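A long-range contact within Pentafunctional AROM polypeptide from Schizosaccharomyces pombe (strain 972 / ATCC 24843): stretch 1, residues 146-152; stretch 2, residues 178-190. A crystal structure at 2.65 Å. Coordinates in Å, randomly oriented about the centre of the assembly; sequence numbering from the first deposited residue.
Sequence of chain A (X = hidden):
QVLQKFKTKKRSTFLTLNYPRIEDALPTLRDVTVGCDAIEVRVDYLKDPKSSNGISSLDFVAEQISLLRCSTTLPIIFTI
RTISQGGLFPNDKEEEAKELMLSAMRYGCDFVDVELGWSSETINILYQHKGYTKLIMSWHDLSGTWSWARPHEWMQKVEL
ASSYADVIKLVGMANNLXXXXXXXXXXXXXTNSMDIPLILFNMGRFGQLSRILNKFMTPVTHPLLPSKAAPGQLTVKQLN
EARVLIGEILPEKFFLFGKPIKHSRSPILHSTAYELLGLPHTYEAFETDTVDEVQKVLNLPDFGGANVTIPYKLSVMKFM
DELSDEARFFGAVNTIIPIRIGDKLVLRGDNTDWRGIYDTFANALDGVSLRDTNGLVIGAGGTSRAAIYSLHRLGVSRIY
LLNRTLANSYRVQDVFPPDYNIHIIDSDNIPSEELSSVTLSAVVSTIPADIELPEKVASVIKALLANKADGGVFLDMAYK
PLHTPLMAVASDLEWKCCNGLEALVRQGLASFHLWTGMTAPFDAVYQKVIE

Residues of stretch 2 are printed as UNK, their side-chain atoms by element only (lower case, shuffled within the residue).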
# COMPACT_ATOMS: atom_id res chain seq x y z
N TRP A 146 20.16 -30.43 7.03
CA TRP A 146 19.05 -31.06 6.31
C TRP A 146 19.23 -30.74 4.84
O TRP A 146 19.00 -29.61 4.42
CB TRP A 146 17.67 -30.59 6.83
CG TRP A 146 17.31 -31.15 8.21
CD1 TRP A 146 18.11 -31.88 9.04
CD2 TRP A 146 16.08 -30.96 8.93
NE1 TRP A 146 17.45 -32.18 10.21
CE2 TRP A 146 16.21 -31.63 10.17
CE3 TRP A 146 14.88 -30.31 8.64
CZ2 TRP A 146 15.18 -31.66 11.11
CZ3 TRP A 146 13.84 -30.34 9.60
CH2 TRP A 146 14.00 -31.02 10.81
N SER A 147 19.69 -31.73 4.09
CA SER A 147 19.87 -31.61 2.65
C SER A 147 18.54 -31.34 1.95
O SER A 147 17.51 -31.86 2.37
CB SER A 147 20.50 -32.90 2.07
OG SER A 147 20.38 -32.99 0.66
N TRP A 148 18.58 -30.52 0.89
CA TRP A 148 17.44 -30.32 -0.02
C TRP A 148 17.41 -31.34 -1.16
O TRP A 148 16.34 -31.59 -1.73
CB TRP A 148 17.47 -28.93 -0.64
CG TRP A 148 17.39 -27.81 0.31
CD1 TRP A 148 18.38 -26.94 0.62
CD2 TRP A 148 16.25 -27.41 1.06
NE1 TRP A 148 17.93 -26.01 1.53
CE2 TRP A 148 16.62 -26.28 1.82
CE3 TRP A 148 14.95 -27.90 1.17
CZ2 TRP A 148 15.75 -25.63 2.67
CZ3 TRP A 148 14.06 -27.24 2.03
CH2 TRP A 148 14.47 -26.12 2.76
N ALA A 149 18.58 -31.88 -1.52
CA ALA A 149 18.68 -32.95 -2.51
C ALA A 149 18.19 -34.29 -1.98
O ALA A 149 17.65 -35.07 -2.74
CB ALA A 149 20.12 -33.09 -3.00
N ARG A 150 18.41 -34.56 -0.68
CA ARG A 150 17.91 -35.77 0.01
C ARG A 150 17.09 -35.33 1.22
O ARG A 150 17.57 -35.40 2.34
CB ARG A 150 19.08 -36.63 0.51
CG ARG A 150 19.91 -37.31 -0.58
CD ARG A 150 21.20 -37.93 -0.01
NE ARG A 150 22.01 -37.01 0.81
CZ ARG A 150 22.71 -35.96 0.36
NH1 ARG A 150 22.73 -35.63 -0.94
NH2 ARG A 150 23.40 -35.21 1.21
N PRO A 151 15.83 -34.90 1.00
CA PRO A 151 15.14 -34.16 2.04
C PRO A 151 14.19 -35.01 2.87
O PRO A 151 13.00 -34.72 2.92
CB PRO A 151 14.38 -33.13 1.20
CG PRO A 151 13.99 -33.89 -0.03
CD PRO A 151 15.01 -34.98 -0.22
N HIS A 152 14.69 -36.03 3.56
CA HIS A 152 13.83 -36.88 4.40
C HIS A 152 13.15 -36.08 5.53
O HIS A 152 11.94 -36.20 5.74
CB HIS A 152 14.60 -38.07 4.98
CG HIS A 152 13.75 -39.02 5.78
ND1 HIS A 152 14.21 -39.65 6.93
CD2 HIS A 152 12.47 -39.44 5.61
CE1 HIS A 152 13.25 -40.43 7.42
NE2 HIS A 152 12.19 -40.32 6.63
N UNK A 178 26.17 -24.29 -3.46
CA UNK A 178 25.48 -25.49 -3.89
C UNK A 178 24.15 -25.77 -3.17
O UNK A 178 23.22 -26.33 -3.76
n UNK A 178 25.33 -28.82 -4.27
c UNK A 178 26.00 -27.77 -4.76
c UNK A 178 26.40 -26.70 -3.79
o UNK A 178 26.23 -27.62 -5.96
N UNK A 179 24.07 -25.38 -1.89
CA UNK A 179 22.85 -25.51 -1.09
C UNK A 179 21.68 -24.68 -1.66
O UNK A 179 20.54 -25.11 -1.61
o UNK A 179 23.94 -27.41 0.76
c UNK A 179 23.10 -25.14 0.39
o UNK A 179 24.47 -25.88 2.23
c UNK A 179 23.89 -26.22 1.17
N UNK A 180 21.97 -23.51 -2.21
CA UNK A 180 20.96 -22.67 -2.85
C UNK A 180 20.44 -23.30 -4.14
O UNK A 180 19.26 -23.18 -4.46
c UNK A 180 21.50 -21.26 -3.12
o UNK A 180 21.12 -20.61 -0.86
n UNK A 180 22.96 -19.79 -1.83
c UNK A 180 21.85 -20.51 -1.84
N UNK A 181 21.33 -23.96 -4.86
CA UNK A 181 20.97 -24.67 -6.09
C UNK A 181 20.16 -25.94 -5.82
O UNK A 181 19.17 -26.20 -6.51
c UNK A 181 22.22 -25.00 -6.91
c UNK A 181 24.17 -24.26 -8.27
c UNK A 181 22.24 -22.72 -8.04
c UNK A 181 23.06 -23.80 -7.34
N UNK A 182 20.56 -26.73 -4.83
CA UNK A 182 19.76 -27.89 -4.45
C UNK A 182 18.35 -27.46 -4.02
O UNK A 182 17.37 -28.13 -4.31
c UNK A 182 20.48 -28.70 -3.37
o UNK A 182 22.28 -30.12 -1.69
c UNK A 182 21.67 -29.47 -3.94
c UNK A 182 22.57 -30.14 -2.91
o UNK A 182 23.59 -30.72 -3.32
N UNK A 183 18.28 -26.31 -3.36
CA UNK A 183 17.02 -25.76 -2.91
C UNK A 183 16.09 -25.44 -4.08
O UNK A 183 14.91 -25.73 -3.99
c UNK A 183 15.42 -22.87 -2.45
c UNK A 183 16.05 -23.83 -1.45
c UNK A 183 17.27 -24.53 -2.04
c UNK A 183 16.38 -23.10 -0.17
N UNK A 184 16.61 -24.87 -5.17
CA UNK A 184 15.78 -24.62 -6.36
C UNK A 184 15.28 -25.91 -7.04
O UNK A 184 14.14 -25.96 -7.48
o UNK A 184 14.61 -21.54 -6.94
c UNK A 184 16.52 -23.76 -7.40
o UNK A 184 15.95 -20.94 -5.28
c UNK A 184 16.87 -22.34 -6.97
c UNK A 184 15.72 -21.55 -6.36
N UNK A 185 16.13 -26.93 -7.12
CA UNK A 185 15.69 -28.27 -7.54
C UNK A 185 14.52 -28.74 -6.69
O UNK A 185 13.50 -29.16 -7.23
o UNK A 185 20.00 -29.36 -9.22
c UNK A 185 16.82 -29.30 -7.41
o UNK A 185 19.48 -30.35 -7.31
c UNK A 185 17.69 -29.37 -8.65
c UNK A 185 19.15 -29.72 -8.36
N UNK A 186 14.70 -28.64 -5.38
CA UNK A 186 13.66 -28.98 -4.43
C UNK A 186 12.39 -28.16 -4.68
O UNK A 186 11.31 -28.71 -4.78
c UNK A 186 12.31 -28.13 -1.42
c UNK A 186 11.98 -30.74 -0.54
c UNK A 186 14.16 -28.82 -2.99
c UNK A 186 11.17 -29.73 -0.03
c UNK A 186 11.33 -28.43 -0.47
c UNK A 186 12.94 -30.44 -1.49
c UNK A 186 13.12 -29.13 -1.94
N UNK A 187 12.52 -26.84 -4.80
CA UNK A 187 11.39 -25.99 -5.09
C UNK A 187 10.60 -26.50 -6.28
O UNK A 187 9.38 -26.55 -6.23
n UNK A 187 13.36 -20.32 -3.86
n UNK A 187 11.98 -21.66 -5.15
n UNK A 187 11.14 -20.41 -3.36
c UNK A 187 12.15 -20.80 -4.13
c UNK A 187 11.81 -24.54 -5.31
c UNK A 187 10.70 -22.25 -5.56
c UNK A 187 10.76 -23.69 -6.01
N UNK A 188 11.30 -26.88 -7.36
CA UNK A 188 10.61 -27.33 -8.58
C UNK A 188 9.82 -28.62 -8.30
O UNK A 188 8.65 -28.70 -8.68
c UNK A 188 10.83 -27.92 -11.03
o UNK A 188 12.20 -26.25 -10.08
c UNK A 188 11.58 -27.49 -9.79
N UNK A 189 10.44 -29.58 -7.61
CA UNK A 189 9.83 -30.89 -7.36
C UNK A 189 8.57 -30.86 -6.47
O UNK A 189 7.57 -31.50 -6.79
n UNK A 189 14.48 -33.12 -3.91
n UNK A 189 15.16 -32.48 -6.02
c UNK A 189 12.66 -33.55 -7.12
c UNK A 189 10.84 -31.86 -6.72
n UNK A 189 13.09 -33.54 -5.71
c UNK A 189 12.02 -32.24 -7.59
c UNK A 189 14.24 -33.05 -5.22
N UNK A 190 8.67 -30.14 -5.35
CA UNK A 190 7.59 -30.02 -4.37
C UNK A 190 6.41 -29.22 -4.93
O UNK A 190 5.25 -29.54 -4.63
c UNK A 190 7.14 -30.91 -1.26
c UNK A 190 8.44 -27.91 -3.18
c UNK A 190 7.10 -29.55 -1.89
c UNK A 190 8.10 -29.39 -3.04
O HOH W 1 21.02 -28.82 0.44

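Position 178 opens this part of the helix with two side-chain carbons, the second carrying one oxygen and one nitrogen; it lies out of reach of stretch 1 and is Asn178. Position 179 has two carbons, the second bearing two oxygens, a carboxylate: Asp179. Its backbone O lies 3.6 Å from Trp148 CD1. At position 180 a carbon is followed by another with one oxygen and one nitrogen, and CA-to-CB points away from stretch 1; this is Asn180. Position 181 has four carbons forked at the second and is out of reach of stretch 1: Leu181.

Position 182 carries three carbons in a row, the last with two oxygens, and points toward stretch 1, its carboxylate carbon 3.8 Å from Ala149 CB. It is Glu182. Position 183 has four carbons forked at the second, with its CB over the indole of Trp148, and is Leu183; a CH-pi contact places Leu183 CB 3.9 Å from the centroid of the five-membered ring, while Leu183 CD1 approaches Trp148 CE2 to 3.8 Å.

Position 184 has three carbons, the third carrying two oxygens, and its CA-to-CB bond points away from stretch 1: Glu184. Position 185 has the same atoms with CA-to-CB toward stretch 1, yet makes no close contact with it: Glu185. Position 186 is one carbon followed by a ring of six carbons, lying against both Trp148 and Pro151, hence Phe186. Position 187 has three carbons, a nitrogen, then a carbon with two more nitrogens; it is Arg187, turned to a salt bridge with Glu184 (Arg187 NH2 to Glu184 OE2, 3.0 Å). Position 188 has one carbon bearing an oxygen and a second carbon, out of reach of stretch 1; it is Thr188. Position 189 repeats the three-carbon chain and three-nitrogen end group, but reaches the backbone of stretch 1: Arg189. Position 190, four carbons forked at the first with one arm two carbons long, is Ile190, also out of reach.

The contact centres on Trp148, buried and pointing toward the helix. Leu183 covers one face of its indole, and Phe186 meets it obliquely, with planes at 50° and Trp148 CE3 3.7 Å from Phe186 CD2. Pro151 CG extends the apolar patch at the edge of the phenyl ring, 3.8 Å from Phe186 CE1. Polar links flank this packing: Arg189 NH2 donates to Trp148 O at 3.2 Å, and a water accepts from Trp148 N (3.0 Å to the water O) while donating to Asp179 OD1 (3.3 Å) and Glu182 OE2 (2.8 Å). The helix thus engages both backbone polar groups of Trp148, one directly and one through water.

Stretch 2 178-190: NDNLELEEFRTRI
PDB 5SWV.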